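Local structure of B- and T-lymphocyte attenuator (Mus musculus, 1XAU) at residues V14-K19 with I34-K39; Y67-E72 with V80-P85. The protein acts as an inhibitory receptor on lymphocytes, damping antigen receptor signalling through the phosphatases SHP-1 and SHP-2 and binding the herpesvirus entry mediator TNFRSF14 through its extracellular immunoglobulin domain. One frame throughout, in Å; residues are numbered along the deposited sequence.

Interaction 1: residues V14-K19 with I34-K39; sequences VQLNIK and IECPVK
L16 and V38 lie side by side and point the same way, the methyl CD2 of L16 touching both methyls of V38, with CD2 to CG2 at 3.9 Å. The same CD2 lies 4.1 Å from SG of C36. On the other face of the sheet Q15 and K39 also run alongside each other, OE1 of Q15 lying 3.6 Å from CD of K39. The backbones of Q15 and K39 exchange two hydrogen bonds of 2.9 Å, N of Q15 to O of K39 and N of K39 to O of Q15. Strand 15-16 is the short first strand of an Ig-fold β-sandwich, running antiparallel at the edge of the sheet against strand 32-39, whose C36 forms the inter-sheet disulfide with C96 of strand 92-100. A third, nearly straight bond carries the pairing beyond strand 15-16, from N of N17 to O of P37 (2.9 Å, 176° at the hydrogen). The ring of P37 packs on the N17 backbone, CD 3.7 Å from O of N17. I18 turns its CG1 over the opposite backbone, 3.5 Å from O of E35, while its side chain also meets C96 and S107 of the facing sheet.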
loop_
_atom_site.group_PDB
_atom_site.type_symbol
_atom_site.label_atom_id
_atom_site.label_comp_id
_atom_site.label_asym_id
_atom_site.label_seq_id
_atom_site.Cartn_x
_atom_site.Cartn_y
_atom_site.Cartn_z
ATOM N N VAL A 14 0.365 10.121 13.796
ATOM C CA VAL A 14 0.827 9.239 12.685
ATOM C C VAL A 14 -0.395 8.933 11.834
ATOM O O VAL A 14 -1.435 8.534 12.368
ATOM C CB VAL A 14 1.428 7.908 13.217
ATOM C CG1 VAL A 14 1.634 6.905 12.078
ATOM C CG2 VAL A 14 2.822 8.194 13.925
ATOM N N GLN A 15 -0.292 9.150 10.526
ATOM C CA GLN A 15 -1.447 8.888 9.688
ATOM C C GLN A 15 -1.016 8.168 8.418
ATOM O O GLN A 15 0.064 8.436 7.922
ATOM C CB GLN A 15 -2.061 10.187 9.203
ATOM C CG GLN A 15 -2.405 11.155 10.226
ATOM C CD GLN A 15 -3.222 12.299 9.640
ATOM O OE1 GLN A 15 -2.726 13.112 8.817
ATOM N NE2 GLN A 15 -4.503 12.348 10.038
ATOM N N LEU A 16 -1.911 7.352 7.865
ATOM C CA LEU A 16 -1.651 6.664 6.563
ATOM C C LEU A 16 -2.683 7.340 5.652
ATOM O O LEU A 16 -3.907 7.288 5.900
ATOM C CB LEU A 16 -1.922 5.164 6.739
ATOM C CG LEU A 16 -1.060 4.498 7.782
ATOM C CD1 LEU A 16 -1.362 2.982 7.794
ATOM C CD2 LEU A 16 0.434 4.714 7.492
ATOM N N ASN A 17 -2.166 8.020 4.629
ATOM C CA ASN A 17 -2.965 8.887 3.818
ATOM C C ASN A 17 -3.310 8.551 2.365
ATOM O O ASN A 17 -3.244 9.399 1.491
ATOM C CB ASN A 17 -2.364 10.300 3.921
ATOM C CG ASN A 17 -2.561 10.928 5.329
ATOM O OD1 ASN A 17 -3.473 10.553 6.053
ATOM N ND2 ASN A 17 -1.727 11.912 5.692
ATOM N N ILE A 18 -3.677 7.306 2.107
ATOM C CA ILE A 18 -4.157 6.957 0.767
ATOM C C ILE A 18 -5.499 7.737 0.706
ATOM O O ILE A 18 -6.223 7.752 1.704
ATOM C CB ILE A 18 -4.433 5.454 0.736
ATOM C CG1 ILE A 18 -3.093 4.721 0.692
ATOM C CG2 ILE A 18 -5.369 5.051 -0.466
ATOM C CD1 ILE A 18 -3.251 3.181 0.721
ATOM N N LYS A 19 -5.822 8.360 -0.421
ATOM C CA LYS A 19 -7.113 9.068 -0.534
ATOM C C LYS A 19 -8.284 8.126 -0.552
ATOM O O LYS A 19 -8.188 7.042 -1.133
ATOM C CB LYS A 19 -7.154 9.893 -1.815
ATOM C CG LYS A 19 -6.558 11.288 -1.626
ATOM C CD LYS A 19 -6.687 12.120 -2.924
ATOM C CE LYS A 19 -7.801 13.167 -2.792
ATOM N NZ LYS A 19 -7.595 14.080 -1.557
ATOM N N ILE A 34 1.710 1.054 -6.168
ATOM C CA ILE A 34 0.719 1.833 -5.437
ATOM C C ILE A 34 1.432 2.427 -4.237
ATOM O O ILE A 34 2.472 1.946 -3.779
ATOM C CB ILE A 34 -0.501 1.046 -5.027
ATOM C CG1 ILE A 34 -0.109 -0.135 -4.220
ATOM C CG2 ILE A 34 -1.285 0.662 -6.326
ATOM C CD1 ILE A 34 -1.379 -1.013 -3.840
ATOM N N GLU A 35 0.884 3.526 -3.762
ATOM C CA GLU A 35 1.586 4.295 -2.754
ATOM C C GLU A 35 0.761 4.545 -1.528
ATOM O O GLU A 35 -0.426 4.834 -1.637
ATOM C CB GLU A 35 1.879 5.661 -3.362
ATOM C CG GLU A 35 2.791 5.599 -4.594
ATOM C CD GLU A 35 3.173 6.967 -5.095
ATOM O OE1 GLU A 35 2.597 8.029 -4.671
ATOM O OE2 GLU A 35 4.083 6.982 -5.922
ATOM N N CYS A 36 1.459 4.618 -0.403
ATOM C CA CYS A 36 0.793 4.915 0.883
ATOM C C CYS A 36 1.533 6.076 1.529
ATOM O O CYS A 36 2.577 5.859 2.127
ATOM C CB CYS A 36 0.859 3.645 1.717
ATOM S SG CYS A 36 0.514 3.707 3.504
ATOM N N PRO A 37 1.065 7.313 1.355
ATOM C CA PRO A 37 1.755 8.471 1.982
ATOM C C PRO A 37 1.685 8.278 3.527
ATOM O O PRO A 37 0.647 7.865 4.060
ATOM C CB PRO A 37 0.908 9.648 1.543
ATOM C CG PRO A 37 0.354 9.258 0.280
ATOM C CD PRO A 37 -0.069 7.798 0.529
ATOM N N VAL A 38 2.756 8.557 4.246
ATOM C CA VAL A 38 2.777 8.362 5.697
ATOM C C VAL A 38 3.228 9.612 6.415
ATOM O O VAL A 38 4.370 10.105 6.157
ATOM C CB VAL A 38 3.759 7.214 6.107
ATOM C CG1 VAL A 38 3.673 6.912 7.606
ATOM C CG2 VAL A 38 3.411 5.900 5.273
ATOM N N LYS A 39 2.359 10.140 7.270
ATOM C CA LYS A 39 2.727 11.310 8.084
ATOM C C LYS A 39 3.171 10.766 9.469
ATOM O O LYS A 39 2.471 10.008 10.097
ATOM C CB LYS A 39 1.521 12.243 8.296
ATOM C CG LYS A 39 1.874 13.491 9.153
ATOM C CD LYS A 39 0.581 14.311 9.444
ATOM C CE LYS A 39 0.883 15.669 10.081
ATOM N NZ LYS A 39 1.751 15.581 11.318
#

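Interaction 2: residues Y67-E72 with V80-P85; sequences YTSWEE and VLHFKP
Y67 sets its CG between the backbone N and the carbonyl carbon (chi1 65°), and H82 holds its CG anti to its own carbonyl carbon (chi1 -59°); these start both rings out on the same face of the hairpin, where they meet as a near-parallel pair, planes 14° apart, slid so far that they barely overlap. H82 CB sits over the phenol face, 3.7 Å from its centroid, in a CH-pi contact, and CD2 of H82 comes 3.4 Å from CE1 of Y67. Y67 lies over one face of the imidazole and V80 CG1 over the other, offset toward its rim. The imidazole's rotation is further fixed by S69, whose OG meets NE2 of H82 in the ring plane in a hydrogen bond of 2.8 Å. K84 brings CD to the edge of the Y67 ring, and a water accepts from its NZ while making only a weak bond to Y67 OH. Farther along, E71 crosses V80 at about a right angle, CG to CG2 3.6 Å, its carboxylate paired with R74. Four backbone hydrogen bonds, two each at Y67-H82 and S69-V80, knit the antiparallel ladder. On the other face T68 CG2 meets L81 CD1 at 4.0 Å, and both side chains touch W49 of strand 47-52 in the facing sheet. Strand 66-71 forms the sheet's edge, with strand 78-83 between it and strand 32-39.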
loop_
_atom_site.group_PDB
_atom_site.type_symbol
_atom_site.label_atom_id
_atom_site.label_comp_id
_atom_site.label_asym_id
_atom_site.label_seq_id
_atom_site.Cartn_x
_atom_site.Cartn_y
_atom_site.Cartn_z
ATOM N N TYR A 67 7.462 -6.225 -4.097
ATOM C CA TYR A 67 8.377 -5.781 -3.047
ATOM C C TYR A 67 8.005 -4.384 -2.631
ATOM O O TYR A 67 7.198 -3.736 -3.291
ATOM C CB TYR A 67 9.872 -5.864 -3.505
ATOM C CG TYR A 67 10.194 -4.915 -4.643
ATOM C CD1 TYR A 67 10.691 -3.635 -4.364
ATOM C CD2 TYR A 67 10.056 -5.295 -5.972
ATOM C CE1 TYR A 67 11.044 -2.764 -5.370
ATOM C CE2 TYR A 67 10.430 -4.408 -7.038
ATOM C CZ TYR A 67 10.910 -3.164 -6.731
ATOM O OH TYR A 67 11.207 -2.276 -7.783
ATOM N N THR A 68 8.629 -3.893 -1.548
ATOM C CA THR A 68 8.268 -2.580 -1.047
ATOM C C THR A 68 9.467 -1.669 -0.961
ATOM O O THR A 68 10.661 -2.118 -1.031
ATOM C CB THR A 68 7.628 -2.660 0.365
ATOM O OG1 THR A 68 8.592 -3.151 1.309
ATOM C CG2 THR A 68 6.406 -3.652 0.411
ATOM N N SER A 69 9.192 -0.380 -0.865
ATOM C CA SER A 69 10.296 0.590 -0.700
ATOM C C SER A 69 9.704 1.850 -0.063
ATOM O O SER A 69 8.462 2.070 -0.004
ATOM C CB SER A 69 10.935 0.995 -2.044
ATOM O OG SER A 69 10.164 1.913 -2.801
ATOM N N TRP A 70 10.610 2.716 0.383
ATOM C CA TRP A 70 10.197 3.997 0.920
ATOM C C TRP A 70 10.731 5.073 -0.033
ATOM O O TRP A 70 11.854 4.982 -0.517
ATOM C CB TRP A 70 10.728 4.215 2.352
ATOM C CG TRP A 70 9.946 3.558 3.362
ATOM C CD1 TRP A 70 10.153 2.326 3.869
ATOM C CD2 TRP A 70 8.857 4.130 4.089
ATOM N NE1 TRP A 70 9.274 2.092 4.904
ATOM C CE2 TRP A 70 8.464 3.189 5.054
ATOM C CE3 TRP A 70 8.186 5.356 4.022
ATOM C CZ2 TRP A 70 7.426 3.427 5.967
ATOM C CZ3 TRP A 70 7.121 5.599 4.940
ATOM C CH2 TRP A 70 6.762 4.649 5.887
ATOM N N GLU A 71 9.913 6.069 -0.357
ATOM C CA GLU A 71 10.375 7.155 -1.199
ATOM C C GLU A 71 10.336 8.427 -0.353
ATOM O O GLU A 71 9.341 8.696 0.342
ATOM C CB GLU A 71 9.475 7.340 -2.414
ATOM C CG GLU A 71 9.357 6.146 -3.301
ATOM C CD GLU A 71 8.560 6.462 -4.588
ATOM O OE1 GLU A 71 8.179 7.656 -4.787
ATOM O OE2 GLU A 71 8.314 5.518 -5.402
ATOM N N GLU A 72 11.453 9.172 -0.407
ATOM C CA GLU A 72 11.631 10.445 0.300
ATOM C C GLU A 72 11.738 11.585 -0.718
ATOM O O GLU A 72 11.864 12.751 -0.353
ATOM C CB GLU A 72 12.884 10.401 1.203
ATOM C CG GLU A 72 12.717 9.421 2.403
ATOM C CD GLU A 72 13.313 8.019 2.163
ATOM O OE1 GLU A 72 13.545 7.640 0.982
ATOM O OE2 GLU A 72 13.537 7.282 3.167
ATOM N N VAL A 80 5.773 2.369 -0.615
ATOM C CA VAL A 80 5.335 1.916 -1.907
ATOM C C VAL A 80 5.331 0.409 -2.077
ATOM O O VAL A 80 6.227 -0.251 -1.552
ATOM C CB VAL A 80 6.361 2.504 -2.882
ATOM C CG1 VAL A 80 5.948 2.291 -4.300
ATOM C CG2 VAL A 80 6.506 4.010 -2.549
ATOM N N LEU A 81 4.352 -0.097 -2.803
ATOM C CA LEU A 81 4.247 -1.519 -3.153
ATOM C C LEU A 81 4.529 -1.569 -4.649
ATOM O O LEU A 81 3.796 -0.970 -5.467
ATOM C CB LEU A 81 2.843 -2.046 -2.795
ATOM C CG LEU A 81 2.656 -3.509 -3.231
ATOM C CD1 LEU A 81 3.570 -4.411 -2.317
ATOM C CD2 LEU A 81 1.164 -3.893 -3.088
ATOM N N HIS A 82 5.530 -2.355 -5.049
ATOM C CA HIS A 82 5.936 -2.439 -6.475
ATOM C C HIS A 82 5.616 -3.808 -7.048
ATOM O O HIS A 82 6.053 -4.825 -6.490
ATOM C CB HIS A 82 7.431 -2.311 -6.585
ATOM C CG HIS A 82 7.973 -1.037 -6.030
ATOM N ND1 HIS A 82 8.200 0.067 -6.809
ATOM C CD2 HIS A 82 8.410 -0.727 -4.787
ATOM C CE1 HIS A 82 8.758 1.016 -6.062
ATOM N NE2 HIS A 82 8.901 0.561 -4.837
ATOM N N PHE A 83 4.880 -3.855 -8.135
ATOM C CA PHE A 83 4.559 -5.108 -8.795
ATOM C C PHE A 83 5.510 -5.180 -10.017
ATOM O O PHE A 83 5.475 -4.288 -10.914
ATOM C CB PHE A 83 3.122 -5.072 -9.343
ATOM C CG PHE A 83 2.063 -4.898 -8.286
ATOM C CD1 PHE A 83 1.348 -6.019 -7.860
ATOM C CD2 PHE A 83 1.785 -3.653 -7.738
ATOM C CE1 PHE A 83 0.330 -5.883 -6.870
ATOM C CE2 PHE A 83 0.772 -3.501 -6.723
ATOM C CZ PHE A 83 0.051 -4.655 -6.309
ATOM N N LYS A 84 6.300 -6.248 -10.095
ATOM C CA LYS A 84 7.324 -6.402 -11.122
ATOM C C LYS A 84 7.268 -7.796 -11.722
ATOM O O LYS A 84 8.051 -8.683 -11.323
ATOM C CB LYS A 84 8.704 -6.205 -10.461
ATOM C CG LYS A 84 9.904 -6.217 -11.451
ATOM C CD LYS A 84 11.232 -5.820 -10.775
ATOM C CE LYS A 84 12.455 -6.145 -11.739
ATOM N NZ LYS A 84 13.680 -5.207 -11.524
ATOM N N PRO A 85 6.342 -8.017 -12.649
ATOM C CA PRO A 85 5.365 -7.036 -13.146
ATOM C C PRO A 85 4.051 -7.349 -12.474
ATOM O O PRO A 85 3.966 -8.324 -11.727
ATOM C CB PRO A 85 5.251 -7.400 -14.632
ATOM C CG PRO A 85 5.324 -8.890 -14.609
ATOM C CD PRO A 85 6.371 -9.225 -13.498
HETATM O O HOH W 1 14.081 -3.818 -8.606
#

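From the N terminus, interaction 1 closes first, round a 14-residue loop that carries strand 22-26 over to the other sheet of the sandwich before the chain returns as strand 32-39. The chain then lays down strands 47-52 and 57-59 in that second sheet, and interaction 2 closes the shorter hairpin loop of seven residues. The two loops follow in series, neither enclosing nor crossing the other. Their inner strands, 32-39 and 78-83, are sheet neighbours: O of I34 probably accepts a hydrogen bond from N of L81 (2.9 Å), and V38 CG2 packs on W70 CH2. Interactions 1 and 2 thus join both outermost strands to the centre of one four-stranded sheet.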